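Long-range contact in neuraminidase (Influenza A virus, PDB 4K3Y), which is a neuraminidase-like surface glycoprotein of a bat influenza A virus, of unclear function and probably without the sialidase activity of classical neuraminidases: residues C[306-314]-C[361-369]. Residues are numbered along the deposited sequence; the frame is centred on the assembly and turned at random.
With NAG (2-acetamido-2-deoxy-beta-D-glucopyranose), chain I.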
# COMPACT_ATOMS: atom_id res chain seq x y z
N ARG C 306 -32.19 17.25 -25.36
CA ARG C 306 -31.70 15.91 -25.62
C ARG C 306 -31.74 15.03 -24.38
O ARG C 306 -31.11 15.34 -23.36
CB ARG C 306 -30.27 15.93 -26.17
CG ARG C 306 -29.78 14.56 -26.64
CD ARG C 306 -28.84 14.71 -27.82
NE ARG C 306 -27.94 13.58 -27.98
CZ ARG C 306 -28.32 12.38 -28.39
NH1 ARG C 306 -29.59 12.15 -28.68
NH2 ARG C 306 -27.44 11.40 -28.52
N ASN C 307 -32.51 13.95 -24.49
CA ASN C 307 -32.61 12.97 -23.43
C ASN C 307 -31.63 11.81 -23.67
O ASN C 307 -31.82 11.02 -24.60
CB ASN C 307 -34.04 12.43 -23.37
CG ASN C 307 -34.32 11.68 -22.10
OD1 ASN C 307 -34.50 12.28 -21.05
ND2 ASN C 307 -34.37 10.36 -22.19
N TYR C 308 -30.60 11.73 -22.85
CA TYR C 308 -29.63 10.63 -22.96
C TYR C 308 -30.03 9.44 -22.10
O TYR C 308 -30.11 9.54 -20.87
CB TYR C 308 -28.25 11.10 -22.49
CG TYR C 308 -27.50 12.00 -23.43
CD1 TYR C 308 -27.06 11.54 -24.67
CD2 TYR C 308 -27.21 13.32 -23.08
CE1 TYR C 308 -26.34 12.37 -25.54
CE2 TYR C 308 -26.49 14.15 -23.93
CZ TYR C 308 -26.06 13.68 -25.16
OH TYR C 308 -25.36 14.50 -26.00
N GLN C 309 -30.26 8.29 -22.74
CA GLN C 309 -30.52 7.07 -21.97
C GLN C 309 -29.25 6.28 -21.67
O GLN C 309 -28.98 5.23 -22.27
CB GLN C 309 -31.54 6.20 -22.67
CG GLN C 309 -32.94 6.73 -22.51
CD GLN C 309 -33.80 6.33 -23.67
OE1 GLN C 309 -33.88 7.04 -24.67
NE2 GLN C 309 -34.44 5.17 -23.55
N LEU C 310 -28.50 6.80 -20.69
CA LEU C 310 -27.20 6.26 -20.27
C LEU C 310 -27.20 4.76 -19.90
O LEU C 310 -26.32 4.01 -20.35
CB LEU C 310 -26.61 7.11 -19.14
CG LEU C 310 -26.32 8.59 -19.52
CD1 LEU C 310 -25.66 9.39 -18.39
CD2 LEU C 310 -25.47 8.66 -20.77
N LEU C 311 -28.18 4.31 -19.10
CA LEU C 311 -28.28 2.89 -18.74
C LEU C 311 -29.66 2.32 -19.02
O LEU C 311 -30.65 3.04 -19.00
CB LEU C 311 -27.92 2.66 -17.28
CG LEU C 311 -26.46 2.81 -16.82
CD1 LEU C 311 -26.20 4.21 -16.34
CD2 LEU C 311 -26.23 1.85 -15.69
N SER C 312 -29.73 1.01 -19.24
CA SER C 312 -30.98 0.32 -19.58
C SER C 312 -31.06 -1.00 -18.85
O SER C 312 -32.09 -1.37 -18.29
CB SER C 312 -31.03 0.04 -21.07
OG SER C 312 -30.68 1.21 -21.78
N ASN C 313 -29.95 -1.72 -18.90
CA ASN C 313 -29.87 -3.06 -18.38
C ASN C 313 -30.10 -3.12 -16.88
O ASN C 313 -30.80 -3.99 -16.38
CB ASN C 313 -28.49 -3.66 -18.70
CG ASN C 313 -28.31 -4.02 -20.17
OD1 ASN C 313 -29.05 -3.54 -21.05
ND2 ASN C 313 -27.33 -4.89 -20.44
N SER C 314 -29.51 -2.19 -16.15
CA SER C 314 -29.37 -2.40 -14.72
C SER C 314 -30.39 -1.67 -13.84
O SER C 314 -31.10 -0.76 -14.27
CB SER C 314 -27.91 -2.16 -14.27
OG SER C 314 -27.51 -0.86 -14.60
N GLY C 361 -18.87 18.18 -25.78
CA GLY C 361 -19.49 17.81 -27.05
C GLY C 361 -20.64 16.83 -26.92
O GLY C 361 -20.66 16.00 -26.01
N SER C 362 -21.61 16.92 -27.83
CA SER C 362 -22.76 16.02 -27.81
C SER C 362 -22.33 14.57 -28.08
O SER C 362 -21.38 14.33 -28.82
CB SER C 362 -23.82 16.47 -28.82
OG SER C 362 -23.46 16.11 -30.14
N MET C 363 -23.02 13.61 -27.46
CA MET C 363 -22.70 12.19 -27.65
C MET C 363 -23.76 11.47 -28.49
O MET C 363 -24.89 11.96 -28.65
CB MET C 363 -22.57 11.49 -26.29
CG MET C 363 -21.50 12.01 -25.32
SD MET C 363 -19.81 11.99 -25.97
CE MET C 363 -19.76 10.35 -26.63
N PRO C 364 -23.41 10.29 -29.03
CA PRO C 364 -24.40 9.40 -29.65
C PRO C 364 -25.26 8.70 -28.60
O PRO C 364 -24.93 8.72 -27.41
CB PRO C 364 -23.53 8.34 -30.36
CG PRO C 364 -22.26 8.33 -29.56
CD PRO C 364 -22.03 9.77 -29.18
N ASP C 365 -26.37 8.10 -29.04
CA ASP C 365 -27.19 7.26 -28.18
C ASP C 365 -26.49 5.92 -28.00
O ASP C 365 -26.43 5.12 -28.94
CB ASP C 365 -28.60 7.07 -28.76
CG ASP C 365 -29.40 8.35 -28.78
OD1 ASP C 365 -29.29 9.12 -27.80
OD2 ASP C 365 -30.13 8.61 -29.77
N VAL C 366 -25.96 5.69 -26.79
CA VAL C 366 -25.22 4.47 -26.43
C VAL C 366 -25.57 3.94 -25.03
O VAL C 366 -25.84 4.72 -24.13
CB VAL C 366 -23.67 4.67 -26.56
CG1 VAL C 366 -23.31 6.12 -26.42
CG2 VAL C 366 -22.92 3.86 -25.51
N ASN C 367 -25.61 2.61 -24.86
CA ASN C 367 -25.86 2.07 -23.53
C ASN C 367 -24.59 1.77 -22.77
O ASN C 367 -23.68 1.12 -23.28
CB ASN C 367 -26.72 0.81 -23.58
CG ASN C 367 -27.21 0.41 -22.21
OD1 ASN C 367 -27.95 1.17 -21.56
ND2 ASN C 367 -26.80 -0.76 -21.73
N TRP C 368 -24.53 2.23 -21.52
CA TRP C 368 -23.33 2.06 -20.71
C TRP C 368 -23.51 0.99 -19.65
O TRP C 368 -22.58 0.70 -18.88
CB TRP C 368 -22.96 3.38 -20.05
CG TRP C 368 -22.52 4.42 -21.01
CD1 TRP C 368 -23.15 5.60 -21.30
CD2 TRP C 368 -21.37 4.37 -21.84
NE1 TRP C 368 -22.45 6.29 -22.25
CE2 TRP C 368 -21.34 5.56 -22.60
CE3 TRP C 368 -20.34 3.43 -22.01
CZ2 TRP C 368 -20.33 5.84 -23.52
CZ3 TRP C 368 -19.33 3.71 -22.92
CH2 TRP C 368 -19.34 4.90 -23.67
N GLY C 369 -24.70 0.41 -19.58
CA GLY C 369 -24.99 -0.55 -18.53
C GLY C 369 -26.47 -0.66 -18.21
O GLY C 369 -27.32 -0.47 -19.08
OXT GLY C 369 -26.83 -0.97 -17.07
C1 NAG I . -27.13 -5.15 -21.85
C2 NAG I . -25.63 -5.40 -21.91
C3 NAG I . -25.22 -5.90 -23.29
C4 NAG I . -26.12 -7.03 -23.77
C5 NAG I . -27.58 -6.65 -23.59
C6 NAG I . -28.53 -7.78 -23.98
C7 NAG I . -24.12 -3.97 -20.59
C8 NAG I . -23.24 -2.76 -20.70
N2 NAG I . -24.90 -4.17 -21.65
O3 NAG I . -23.87 -6.32 -23.27
O4 NAG I . -25.86 -7.24 -25.13
O5 NAG I . -27.80 -6.33 -22.24
O6 NAG I . -28.76 -8.59 -22.85
O7 NAG I . -24.10 -4.69 -19.57
O HOH W 1 -31.06 10.71 -27.04
O HOH W 2 -29.37 7.75 -25.46
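The C-terminal carboxylate of Gly369 docks on Ser312, Asn313 and Ser314, at the corner after strand 306-311, the outermost strand of a four-stranded beta-propeller blade. The tail 361-369 runs nearly parallel to this strand. Gly369 O accepts three hydrogen bonds, from the backbone N of Ser312 (2.8 Å, almost straight at 178°), the backbone N of Asn313 and Asn367 ND2. Ser314 OG donates to Gly369 OXT at 2.6 Å. Both carboxylate oxygens are therefore held, and the amide donors probably stabilise its negative charge. Ser312 OG donates to Asn367 OD1 from above the carbonyl plane. Just before the carboxylate, Trp368 N donates to Leu310 O at 2.8 Å.

At the other end, Met363 N donates to Tyr308 OH (2.9 Å), which is also bonded to Asn19 O. Arg306 bends at chi2 (147°) and brings NH2 to Met363 O at 2.6 Å. The same NH2 makes a salt bridge to Asp365 OD1; the guanidinium and carboxylate planes lie 47° apart, and the hydrogen bonds from NH1 and NH2 are weak. Two waters link Asp365 OD1 to Asn307 O and Gln309 N.

Two apolar pairs meet: Tyr308 CE1 lies on Met363 CB, and Leu310 CD2 meets the edge of the Trp368 indole. Val366 CG2 sits over a face of that ring. A second subunit packs against Met363 and Trp368. Asn313 ND2 is bonded covalently to NAG C1, and the acetamido methyl C8 of NAG lies 3.6 Å from Gly369 CA.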